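Local structure of SusD-like protein BACOVA_02651 (5E75) at residues L224-N229 and N241-L246; T297-A302 and E392-N397; R359-Y364 and R412-M417; Y385-V390 and D405-E410. The protein binds polysaccharide at the cell surface and probably captures xyloglucan there before it is transported into the periplasm for degradation. One frame throughout, in Å; residues are numbered along the deposited sequence.

Contact 1: L224-N229 and N241-L246; sequences LDLMTN and NQESLL
Two neighbouring residues of a type I beta turn, Asn-241 to Ser-244, reach segment 224-229 with different first torsions. Gln-242 holds CG in the crowded position between its backbone N and carbonyl carbon (chi1 66°), whereas Glu-243 has CG anti to the backbone N (chi1 177°); both chains then run extended. Each ends on a backbone N-H, two residues apart. Gln-242 OE1 accepts from Asp-225 N at 2.8 Å, with the donor standing above the carbonyl plane rather than on a lone pair. Glu-243 OE1 takes the N-H of Met-227 at 3.0 Å with its anti lone pair, the N-H...O angle being 149°. The loop after helix 205-221 is thus held by side chains of the turn that leads into strand 244-248, with no backbone ladder between the two segments.

The buried Glu-243 carboxylate also forms salt bridges through OE1 with Arg-393 and through OE2 with Arg-359, surroundings that would favour its charged form. Asp-225 turns its carboxylate elsewhere, to Arg-389. Packing contacts lie at both ends: the apolar pair Leu-224 CD1 and Leu-245 CD2 meets at 3.5 Å, the two chains crossing obliquely, while Met-227, bent at chi3, lays its sulfur against the amide of Asn-241, whose ND2 bonds to the Asn-238 carbonyl. The nearest approach there is Met-227 SD to Asn-241 CG, 3.4 Å.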
# COMPACT_ATOMS: atom_id res chain seq x y z
N LEU A 224 9.33 -19.17 -3.94
CA LEU A 224 9.76 -17.79 -4.01
C LEU A 224 10.49 -17.43 -2.73
O LEU A 224 10.22 -18.00 -1.67
CB LEU A 224 8.54 -16.88 -4.19
CG LEU A 224 7.67 -17.17 -5.41
CD1 LEU A 224 6.40 -16.34 -5.36
CD2 LEU A 224 8.45 -16.91 -6.67
N ASP A 225 11.40 -16.47 -2.83
CA ASP A 225 12.10 -16.00 -1.64
C ASP A 225 12.14 -14.48 -1.62
O ASP A 225 11.91 -13.82 -2.63
CB ASP A 225 13.52 -16.56 -1.59
CG ASP A 225 14.10 -16.63 -0.17
OD1 ASP A 225 13.42 -16.28 0.84
OD2 ASP A 225 15.26 -17.09 -0.06
N LEU A 226 12.43 -13.94 -0.45
CA LEU A 226 12.70 -12.51 -0.32
C LEU A 226 13.97 -12.12 -1.08
O LEU A 226 14.94 -12.88 -1.09
CB LEU A 226 12.89 -12.13 1.14
CG LEU A 226 11.77 -12.51 2.10
CD1 LEU A 226 12.13 -12.03 3.47
CD2 LEU A 226 10.44 -11.91 1.68
N MET A 227 13.97 -10.96 -1.72
CA MET A 227 15.22 -10.42 -2.27
C MET A 227 16.25 -10.30 -1.14
O MET A 227 15.93 -9.92 -0.01
CB MET A 227 15.02 -9.07 -2.94
CG MET A 227 14.16 -9.10 -4.20
SD MET A 227 14.45 -7.65 -5.26
CE MET A 227 15.93 -8.16 -6.14
N THR A 228 17.51 -10.60 -1.45
CA THR A 228 18.58 -10.56 -0.46
C THR A 228 18.75 -9.18 0.16
O THR A 228 18.95 -9.04 1.37
CB THR A 228 19.91 -11.01 -1.10
OG1 THR A 228 19.76 -12.36 -1.57
CG2 THR A 228 21.04 -10.94 -0.10
N ASN A 229 18.66 -8.15 -0.68
CA ASN A 229 18.85 -6.77 -0.22
C ASN A 229 17.57 -5.99 -0.35
O ASN A 229 17.04 -5.83 -1.44
CB ASN A 229 19.92 -6.09 -1.06
CG ASN A 229 21.23 -6.83 -1.05
OD1 ASN A 229 21.78 -7.11 0.01
ND2 ASN A 229 21.73 -7.17 -2.24
N ASN A 241 10.62 -8.54 -9.67
CA ASN A 241 11.47 -9.49 -8.98
C ASN A 241 10.64 -10.60 -8.33
O ASN A 241 9.40 -10.51 -8.26
CB ASN A 241 12.31 -8.76 -7.93
CG ASN A 241 11.45 -8.14 -6.84
OD1 ASN A 241 10.99 -8.84 -5.94
ND2 ASN A 241 11.20 -6.84 -6.94
N GLN A 242 11.30 -11.64 -7.83
CA GLN A 242 10.56 -12.80 -7.33
C GLN A 242 9.69 -12.51 -6.10
O GLN A 242 8.74 -13.25 -5.84
CB GLN A 242 11.52 -13.95 -7.02
CG GLN A 242 12.48 -13.69 -5.88
CD GLN A 242 13.25 -14.92 -5.49
OE1 GLN A 242 12.68 -16.00 -5.32
NE2 GLN A 242 14.56 -14.77 -5.34
N GLU A 243 10.03 -11.46 -5.35
CA GLU A 243 9.25 -11.06 -4.18
C GLU A 243 7.99 -10.26 -4.56
O GLU A 243 7.06 -10.10 -3.75
CB GLU A 243 10.14 -10.26 -3.20
CG GLU A 243 9.41 -9.74 -1.97
CD GLU A 243 10.34 -9.25 -0.87
OE1 GLU A 243 11.56 -9.42 -0.98
OE2 GLU A 243 9.80 -8.67 0.09
N SER A 244 7.95 -9.78 -5.80
CA SER A 244 6.82 -8.99 -6.28
C SER A 244 5.69 -9.93 -6.71
O SER A 244 5.70 -10.47 -7.83
CB SER A 244 7.26 -8.13 -7.46
OG SER A 244 6.26 -7.20 -7.85
N LEU A 245 4.71 -10.14 -5.84
CA LEU A 245 3.59 -11.03 -6.16
C LEU A 245 2.56 -10.33 -7.04
O LEU A 245 1.98 -10.94 -7.94
CB LEU A 245 2.95 -11.57 -4.88
CG LEU A 245 3.81 -12.57 -4.09
CD1 LEU A 245 3.22 -12.88 -2.74
CD2 LEU A 245 3.95 -13.85 -4.89
N LEU A 246 2.33 -9.04 -6.80
CA LEU A 246 1.38 -8.27 -7.59
C LEU A 246 1.79 -6.81 -7.53
O LEU A 246 2.08 -6.27 -6.45
CB LEU A 246 -0.04 -8.45 -7.04
CG LEU A 246 -1.18 -7.96 -7.92
CD1 LEU A 246 -1.21 -8.71 -9.25
CD2 LEU A 246 -2.52 -8.08 -7.21

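Contact 2: T297-A302 and E392-N397; sequences TLRRNA and ERAKIN
One face of the Arg-299 guanidinium carries the methyl of Ala-394, whose CB stands 3.5 Å above the plane and offset toward the rim, with Arg-299 NE its nearest atom. Ile-396 approaches the same group obliquely, its CD1 lying 3.5 Å from Arg-299 NH2, and the two side chains cross at about a right angle. A bend at chi3 (-69°) turns the head of the arginine into this position. Its terminal nitrogens form salt bridges: NH2 with Glu-410 and Asp-296, NH1 with Glu-414.

Ala-394 and Lys-395 belong to a Schellman motif that ends a helix; Lys-395 leaves helical geometry with phi 65°. Its side chain folds back, so that NZ bonds to Arg-393 O at 2.9 Å, while its CG receives Leu-298 CD1 at 3.6 Å. No direct hydrogen bond joins the segments, but a water links them: it accepts from Arg-299 N at 3.0 Å and can donate to Ala-394 O, 2.9 Å away, though other acceptors also compete for its protons.

Helix 297-303 therefore packs against the C-terminal end of helix 382-393 and the turn beyond it, with Arg-299 also touching Val-390 on that helix and pointing its charge at helix 404-415.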
# COMPACT_ATOMS: atom_id res chain seq x y z
N THR A 297 19.14 0.22 9.77
CA THR A 297 19.52 1.31 8.88
C THR A 297 19.25 1.01 7.41
O THR A 297 19.09 1.94 6.62
CB THR A 297 21.00 1.69 9.07
OG1 THR A 297 21.82 0.55 8.81
CG2 THR A 297 21.22 2.17 10.49
N LEU A 298 19.19 -0.26 7.03
CA LEU A 298 18.98 -0.60 5.62
C LEU A 298 17.55 -0.23 5.20
O LEU A 298 17.34 0.40 4.17
CB LEU A 298 19.29 -2.07 5.33
CG LEU A 298 20.72 -2.51 5.70
CD1 LEU A 298 20.89 -3.97 5.39
CD2 LEU A 298 21.78 -1.69 4.97
N ARG A 299 16.58 -0.63 6.00
CA ARG A 299 15.20 -0.29 5.69
C ARG A 299 14.96 1.22 5.88
O ARG A 299 14.28 1.85 5.07
CB ARG A 299 14.20 -1.12 6.50
CG ARG A 299 14.18 -2.60 6.10
CD ARG A 299 12.99 -3.34 6.71
NE ARG A 299 13.16 -3.47 8.14
CZ ARG A 299 12.51 -4.34 8.92
NH1 ARG A 299 11.61 -5.16 8.40
NH2 ARG A 299 12.78 -4.39 10.22
N ARG A 300 15.56 1.81 6.91
CA ARG A 300 15.38 3.25 7.10
C ARG A 300 15.94 4.01 5.89
O ARG A 300 15.26 4.84 5.32
CB ARG A 300 16.06 3.73 8.39
CG ARG A 300 15.69 5.18 8.72
CD ARG A 300 16.67 5.84 9.68
NE ARG A 300 17.96 5.97 9.02
CZ ARG A 300 19.14 5.93 9.63
NH1 ARG A 300 19.24 5.82 10.96
NH2 ARG A 300 20.24 6.02 8.90
N ASN A 301 17.17 3.71 5.49
CA ASN A 301 17.79 4.47 4.40
C ASN A 301 17.06 4.29 3.07
O ASN A 301 16.99 5.23 2.25
CB ASN A 301 19.26 4.07 4.19
CG ASN A 301 20.19 4.61 5.24
OD1 ASN A 301 19.84 5.52 5.99
ND2 ASN A 301 21.39 4.05 5.30
N ALA A 302 16.53 3.08 2.83
CA ALA A 302 15.81 2.85 1.59
C ALA A 302 14.44 3.51 1.57
O ALA A 302 13.79 3.57 0.54
CB ALA A 302 15.66 1.35 1.33
N GLU A 392 15.70 -11.02 9.45
CA GLU A 392 16.99 -11.47 8.93
C GLU A 392 17.35 -10.75 7.64
O GLU A 392 18.50 -10.34 7.43
CB GLU A 392 16.94 -12.98 8.70
CG GLU A 392 18.23 -13.62 8.24
CD GLU A 392 18.10 -15.12 8.26
OE1 GLU A 392 17.12 -15.64 7.69
OE2 GLU A 392 18.95 -15.79 8.90
N ARG A 393 16.38 -10.57 6.74
CA ARG A 393 16.66 -9.89 5.49
C ARG A 393 17.06 -8.43 5.72
O ARG A 393 17.91 -7.89 5.00
CB ARG A 393 15.45 -9.99 4.55
CG ARG A 393 15.72 -9.53 3.12
CD ARG A 393 15.39 -8.04 2.87
NE ARG A 393 13.95 -7.78 2.96
CZ ARG A 393 13.09 -8.05 1.98
NH1 ARG A 393 13.51 -8.54 0.82
NH2 ARG A 393 11.79 -7.84 2.16
N ALA A 394 16.47 -7.82 6.75
CA ALA A 394 16.83 -6.45 7.16
C ALA A 394 18.17 -6.39 7.91
O ALA A 394 18.63 -5.31 8.24
CB ALA A 394 15.73 -5.86 8.02
N LYS A 395 18.75 -7.56 8.17
CA LYS A 395 20.04 -7.70 8.87
C LYS A 395 19.96 -7.21 10.33
O LYS A 395 20.92 -6.66 10.86
CB LYS A 395 21.18 -7.04 8.10
CG LYS A 395 21.22 -7.32 6.59
CD LYS A 395 21.41 -8.78 6.23
CE LYS A 395 21.53 -9.01 4.70
NZ LYS A 395 20.24 -9.33 3.97
N ILE A 396 18.82 -7.42 10.97
CA ILE A 396 18.66 -7.16 12.39
C ILE A 396 18.30 -8.44 13.15
O ILE A 396 18.01 -9.49 12.56
CB ILE A 396 17.65 -6.02 12.66
CG1 ILE A 396 16.22 -6.40 12.26
CG2 ILE A 396 18.12 -4.74 11.95
CD1 ILE A 396 15.21 -5.33 12.60
N ASN A 397 18.35 -8.36 14.47
CA ASN A 397 18.19 -9.55 15.29
C ASN A 397 16.83 -10.20 15.15
O ASN A 397 15.80 -9.53 15.01
CB ASN A 397 18.44 -9.21 16.76
CG ASN A 397 17.39 -8.27 17.33
OD1 ASN A 397 17.47 -7.05 17.17
ND2 ASN A 397 16.40 -8.83 18.02
O HOH W 1 17.65 -2.63 7.99

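Contact 3: R359-Y364 and R412-M417; sequences RLADVY and RVEFGM
Arg-359 leaves its backbone with CB directed at segment 412-417 and CG beside the backbone N, then bends at chi3 so that the guanidinium arrives at the C-terminal part of helix 404-415. It occupies the N-cap position of helix 360-372, one of the helices of the SusD-family fold. Along the chain, NE passes Phe-415 CE1 at 4.0 Å, and this same ring atom lies over one face of the guanidinium, 3.4 Å above its plane. The two groups meet tip to tip with planes 40° apart, a tilted contact rather than a parallel stack.

At the tip, NH1 makes a nearly straight bond to Glu-414 OE2, 2.9 Å and 165°, lying in the guanidinium plane and using the anti lone pair of the oxygen. This is a salt bridge; NH2 adds a weak, longer bond to the same oxygen. NH2 also sits 2.8 Å from Glu-414 O, at the guanidinium edge, but an angle of 115° makes that bond weak; its stronger partner is Glu-418. Glu-414, bent at chi2, shares its charge further: OE1 meets Arg-299 and OE2 also meets Arg-393. With NH1 bridged to Glu-243 as well, this buried cluster of opposite charges would probably keep its acids ionised.

The Phe-415 ring meanwhile reaches the first turn of helix 360-372. Asp-362, whose carboxylate pairs with Arg-411 and Lys-189, crosses the ring at about a right angle, its CB 3.6 Å from Phe-415 CZ. At the ring edge, in plane, Asp-362 N comes within 3.4 Å of that same CZ.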
# COMPACT_ATOMS: atom_id res chain seq x y z
N ARG A 359 3.84 -7.77 -1.74
CA ARG A 359 5.15 -8.40 -1.68
C ARG A 359 5.12 -9.68 -0.84
O ARG A 359 4.34 -9.80 0.10
CB ARG A 359 6.19 -7.43 -1.07
CG ARG A 359 6.58 -6.32 -1.99
CD ARG A 359 7.87 -5.66 -1.58
NE ARG A 359 7.81 -4.75 -0.45
CZ ARG A 359 8.35 -4.97 0.75
NH1 ARG A 359 8.84 -6.16 1.07
NH2 ARG A 359 8.35 -4.01 1.65
N LEU A 360 6.05 -10.59 -1.12
CA LEU A 360 6.15 -11.82 -0.33
C LEU A 360 6.36 -11.55 1.16
O LEU A 360 5.81 -12.28 2.00
CB LEU A 360 7.26 -12.71 -0.90
CG LEU A 360 7.42 -14.10 -0.29
CD1 LEU A 360 6.22 -14.98 -0.57
CD2 LEU A 360 8.69 -14.72 -0.80
N ALA A 361 7.09 -10.49 1.51
CA ALA A 361 7.30 -10.20 2.93
C ALA A 361 5.98 -9.94 3.65
O ALA A 361 5.87 -10.21 4.84
CB ALA A 361 8.21 -9.03 3.11
N ASP A 362 5.00 -9.38 2.95
CA ASP A 362 3.66 -9.17 3.52
C ASP A 362 3.03 -10.51 3.90
O ASP A 362 2.43 -10.66 4.96
CB ASP A 362 2.82 -8.43 2.48
CG ASP A 362 1.61 -7.73 3.04
OD1 ASP A 362 1.08 -8.15 4.08
OD2 ASP A 362 1.19 -6.74 2.41
N VAL A 363 3.17 -11.49 3.01
CA VAL A 363 2.61 -12.81 3.29
C VAL A 363 3.33 -13.43 4.49
O VAL A 363 2.68 -14.07 5.32
CB VAL A 363 2.63 -13.74 2.04
CG1 VAL A 363 1.88 -15.01 2.32
CG2 VAL A 363 2.02 -13.04 0.84
N TYR A 364 4.64 -13.23 4.59
CA TYR A 364 5.39 -13.73 5.75
C TYR A 364 4.83 -13.15 7.04
O TYR A 364 4.59 -13.87 8.02
CB TYR A 364 6.88 -13.39 5.65
CG TYR A 364 7.71 -14.23 4.68
CD1 TYR A 364 7.12 -15.02 3.71
CD2 TYR A 364 9.11 -14.25 4.76
CE1 TYR A 364 7.89 -15.80 2.85
CE2 TYR A 364 9.86 -15.01 3.90
CZ TYR A 364 9.26 -15.78 2.95
OH TYR A 364 10.08 -16.54 2.14
N ARG A 412 5.06 -1.60 9.89
CA ARG A 412 5.30 -0.20 9.58
C ARG A 412 6.66 -0.00 8.92
O ARG A 412 6.75 0.71 7.90
CB ARG A 412 5.17 0.69 10.82
CG ARG A 412 3.74 0.84 11.31
CD ARG A 412 3.59 1.86 12.43
NE ARG A 412 3.87 3.21 11.95
CZ ARG A 412 4.06 4.28 12.72
NH1 ARG A 412 4.01 4.20 14.05
NH2 ARG A 412 4.34 5.44 12.15
N VAL A 413 7.71 -0.61 9.48
CA VAL A 413 9.05 -0.42 8.94
C VAL A 413 9.29 -1.22 7.66
O VAL A 413 10.05 -0.77 6.80
CB VAL A 413 10.19 -0.69 9.98
CG1 VAL A 413 10.12 0.26 11.17
CG2 VAL A 413 10.19 -2.09 10.48
N GLU A 414 8.66 -2.36 7.50
CA GLU A 414 8.81 -3.11 6.26
C GLU A 414 8.14 -2.39 5.11
O GLU A 414 8.66 -2.40 3.98
CB GLU A 414 8.25 -4.52 6.43
CG GLU A 414 8.43 -5.42 5.21
CD GLU A 414 9.87 -5.72 4.86
OE1 GLU A 414 10.77 -5.61 5.73
OE2 GLU A 414 10.11 -6.11 3.69
N PHE A 415 7.01 -1.72 5.37
CA PHE A 415 6.16 -1.20 4.29
C PHE A 415 6.03 0.32 4.25
O PHE A 415 5.17 0.86 3.56
CB PHE A 415 4.77 -1.87 4.29
CG PHE A 415 4.86 -3.34 4.11
CD1 PHE A 415 5.27 -3.86 2.90
CD2 PHE A 415 4.57 -4.20 5.15
CE1 PHE A 415 5.42 -5.23 2.76
CE2 PHE A 415 4.69 -5.55 5.00
CZ PHE A 415 5.12 -6.06 3.81
N GLY A 416 6.91 1.03 4.95
CA GLY A 416 6.88 2.48 4.92
C GLY A 416 6.96 3.03 3.51
O GLY A 416 7.76 2.56 2.69
N MET A 417 6.12 4.02 3.21
CA MET A 417 6.09 4.68 1.89
C MET A 417 5.74 3.71 0.76
O MET A 417 6.06 3.96 -0.39
CB MET A 417 7.39 5.45 1.62
CG MET A 417 7.66 6.60 2.60
SD MET A 417 6.25 7.70 2.87
CE MET A 417 5.77 8.09 1.17

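Contact 4: Y385-V390 and D405-E410; sequences YFFNRV and DDIIRE
Phe-387 CE2 lies 3.7 Å from Glu-410 CB, with Glu-410 CG scarcely farther off, so the outer corner of the ring rests on the aliphatic part of the glutamate. The approach is oblique, and ring and carboxylate planes stand 61° apart. Ile-407 touches the same corner, its CG1 4.3 Å from Phe-387 CE2, while the carbonyl oxygen of Asp-406 lies near the ring plane at its edge. One turn after Phe-387, Val-390 slides past the same Glu-410 in the opposite direction, Val-390 CG1 reaching Glu-410 OE2 at 4.2 Å.

The torsions direct these groups at each other: Phe-387 has CG anti to its backbone N (chi1 175°), and Glu-410 does likewise before bending at chi2. Successive helices of the SusD fold, 382-393 and 404-415, are joined here at a crossing angle of 36° with their N-to-C directions roughly aligned. The axes of the short segments approach no closer than 11.9 Å, a wide spacing bridged by the phenyl ring and the glutamate chain. Farther out, Leu-365 and Ala-368 of helix 360-372 touch Phe-387, as do Lys-399 and Ile-402 of the connecting loop. The carboxylate of Glu-410 is fixed by two arginines, OE2 pairing with Arg-299 and OE1 with Arg-391.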
# COMPACT_ATOMS: atom_id res chain seq x y z
N TYR A 385 9.02 -18.24 12.33
CA TYR A 385 10.14 -18.37 11.41
C TYR A 385 10.03 -17.35 10.29
O TYR A 385 11.00 -16.67 9.96
CB TYR A 385 10.22 -19.78 10.82
CG TYR A 385 11.16 -19.92 9.64
CD1 TYR A 385 12.53 -19.79 9.79
CD2 TYR A 385 10.66 -20.16 8.37
CE1 TYR A 385 13.38 -19.92 8.71
CE2 TYR A 385 11.49 -20.30 7.29
CZ TYR A 385 12.86 -20.17 7.47
OH TYR A 385 13.69 -20.30 6.39
N PHE A 386 8.84 -17.21 9.70
CA PHE A 386 8.70 -16.32 8.56
C PHE A 386 8.74 -14.86 8.98
O PHE A 386 9.26 -14.03 8.24
CB PHE A 386 7.48 -16.69 7.71
CG PHE A 386 7.72 -17.92 6.85
CD1 PHE A 386 8.57 -17.86 5.77
CD2 PHE A 386 7.14 -19.15 7.17
CE1 PHE A 386 8.84 -18.97 5.00
CE2 PHE A 386 7.42 -20.27 6.42
CZ PHE A 386 8.26 -20.18 5.33
N PHE A 387 8.25 -14.54 10.18
CA PHE A 387 8.47 -13.21 10.75
C PHE A 387 9.97 -12.94 10.83
O PHE A 387 10.46 -11.87 10.42
CB PHE A 387 7.83 -13.12 12.15
CG PHE A 387 8.11 -11.83 12.87
CD1 PHE A 387 9.29 -11.64 13.58
CD2 PHE A 387 7.18 -10.80 12.85
CE1 PHE A 387 9.54 -10.45 14.23
CE2 PHE A 387 7.44 -9.60 13.52
CZ PHE A 387 8.63 -9.43 14.20
N ASN A 388 10.71 -13.92 11.32
CA ASN A 388 12.14 -13.75 11.51
C ASN A 388 12.94 -13.72 10.22
O ASN A 388 14.05 -13.17 10.20
CB ASN A 388 12.68 -14.76 12.54
CG ASN A 388 12.43 -14.31 13.96
OD1 ASN A 388 12.46 -13.11 14.25
ND2 ASN A 388 12.21 -15.25 14.85
N ARG A 389 12.38 -14.25 9.12
CA ARG A 389 13.01 -14.10 7.82
C ARG A 389 13.00 -12.63 7.40
O ARG A 389 13.94 -12.16 6.77
CB ARG A 389 12.31 -14.96 6.76
CG ARG A 389 12.65 -16.46 6.81
CD ARG A 389 14.07 -16.74 6.31
NE ARG A 389 14.19 -16.33 4.92
CZ ARG A 389 14.99 -15.37 4.45
NH1 ARG A 389 15.84 -14.73 5.24
NH2 ARG A 389 14.95 -15.07 3.16
N VAL A 390 11.92 -11.92 7.73
CA VAL A 390 11.84 -10.50 7.41
C VAL A 390 12.90 -9.72 8.22
O VAL A 390 13.59 -8.84 7.69
CB VAL A 390 10.41 -9.95 7.65
CG1 VAL A 390 10.36 -8.45 7.37
CG2 VAL A 390 9.41 -10.69 6.76
N ASP A 405 2.12 -6.06 19.17
CA ASP A 405 2.89 -4.82 19.10
C ASP A 405 4.16 -4.98 18.25
O ASP A 405 4.54 -4.05 17.53
CB ASP A 405 3.25 -4.33 20.50
CG ASP A 405 2.06 -3.79 21.26
OD1 ASP A 405 1.07 -3.35 20.63
OD2 ASP A 405 2.13 -3.80 22.51
N ASP A 406 4.79 -6.13 18.32
CA ASP A 406 5.96 -6.40 17.49
C ASP A 406 5.57 -6.45 16.02
O ASP A 406 6.31 -5.97 15.16
CB ASP A 406 6.63 -7.72 17.87
CG ASP A 406 7.25 -7.71 19.24
OD1 ASP A 406 8.02 -6.77 19.54
OD2 ASP A 406 6.96 -8.64 20.01
N ILE A 407 4.41 -7.02 15.73
CA ILE A 407 3.93 -7.13 14.36
C ILE A 407 3.57 -5.76 13.79
O ILE A 407 3.91 -5.46 12.63
CB ILE A 407 2.75 -8.10 14.25
CG1 ILE A 407 3.27 -9.50 14.60
CG2 ILE A 407 2.13 -8.07 12.86
CD1 ILE A 407 2.23 -10.58 14.69
N ILE A 408 2.93 -4.92 14.58
CA ILE A 408 2.58 -3.58 14.14
C ILE A 408 3.85 -2.82 13.75
O ILE A 408 3.92 -2.18 12.70
CB ILE A 408 1.76 -2.80 15.20
CG1 ILE A 408 0.38 -3.45 15.36
CG2 ILE A 408 1.63 -1.32 14.81
CD1 ILE A 408 -0.39 -2.96 16.60
N ARG A 409 4.87 -2.87 14.61
CA ARG A 409 6.09 -2.13 14.35
C ARG A 409 6.79 -2.68 13.12
O ARG A 409 7.26 -1.92 12.29
CB ARG A 409 7.03 -2.20 15.56
CG ARG A 409 8.26 -1.30 15.47
CD ARG A 409 9.08 -1.37 16.74
NE ARG A 409 10.10 -0.34 16.73
CZ ARG A 409 10.87 -0.01 17.75
NH1 ARG A 409 10.76 -0.63 18.91
NH2 ARG A 409 11.75 0.97 17.61
N GLU A 410 6.84 -4.00 13.02
CA GLU A 410 7.54 -4.65 11.93
C GLU A 410 6.89 -4.32 10.59
O GLU A 410 7.59 -4.05 9.61
CB GLU A 410 7.62 -6.17 12.13
CG GLU A 410 8.75 -6.82 11.32
CD GLU A 410 10.13 -6.36 11.75
OE1 GLU A 410 10.29 -5.97 12.94
OE2 GLU A 410 11.05 -6.40 10.92

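A network of largely buried charges ties the four contacts together. Glu-243 of contact 1 bridges outward twice, its OE1 to Arg-393 NH1 of contact 2 at 2.8 Å and its OE2 to Arg-359 NH1 of contact 3 at 2.9 Å. Arg-299 of contact 2 reaches two glutamates of helix 404-415: NH1 to Glu-414 OE1 of contact 3 at 2.8 Å, and NH2 to Glu-410 OE2 of contact 4 at 2.7 Å. Contacts 3 and 4 are the nearest pair, centres about 9 Å apart, and Tyr-364 of contact 3 packs on the helix of Phe-386. Contact 1 joins contact 4 through Asp-225 OD1 and Arg-389 NH2, 3.0 Å apart.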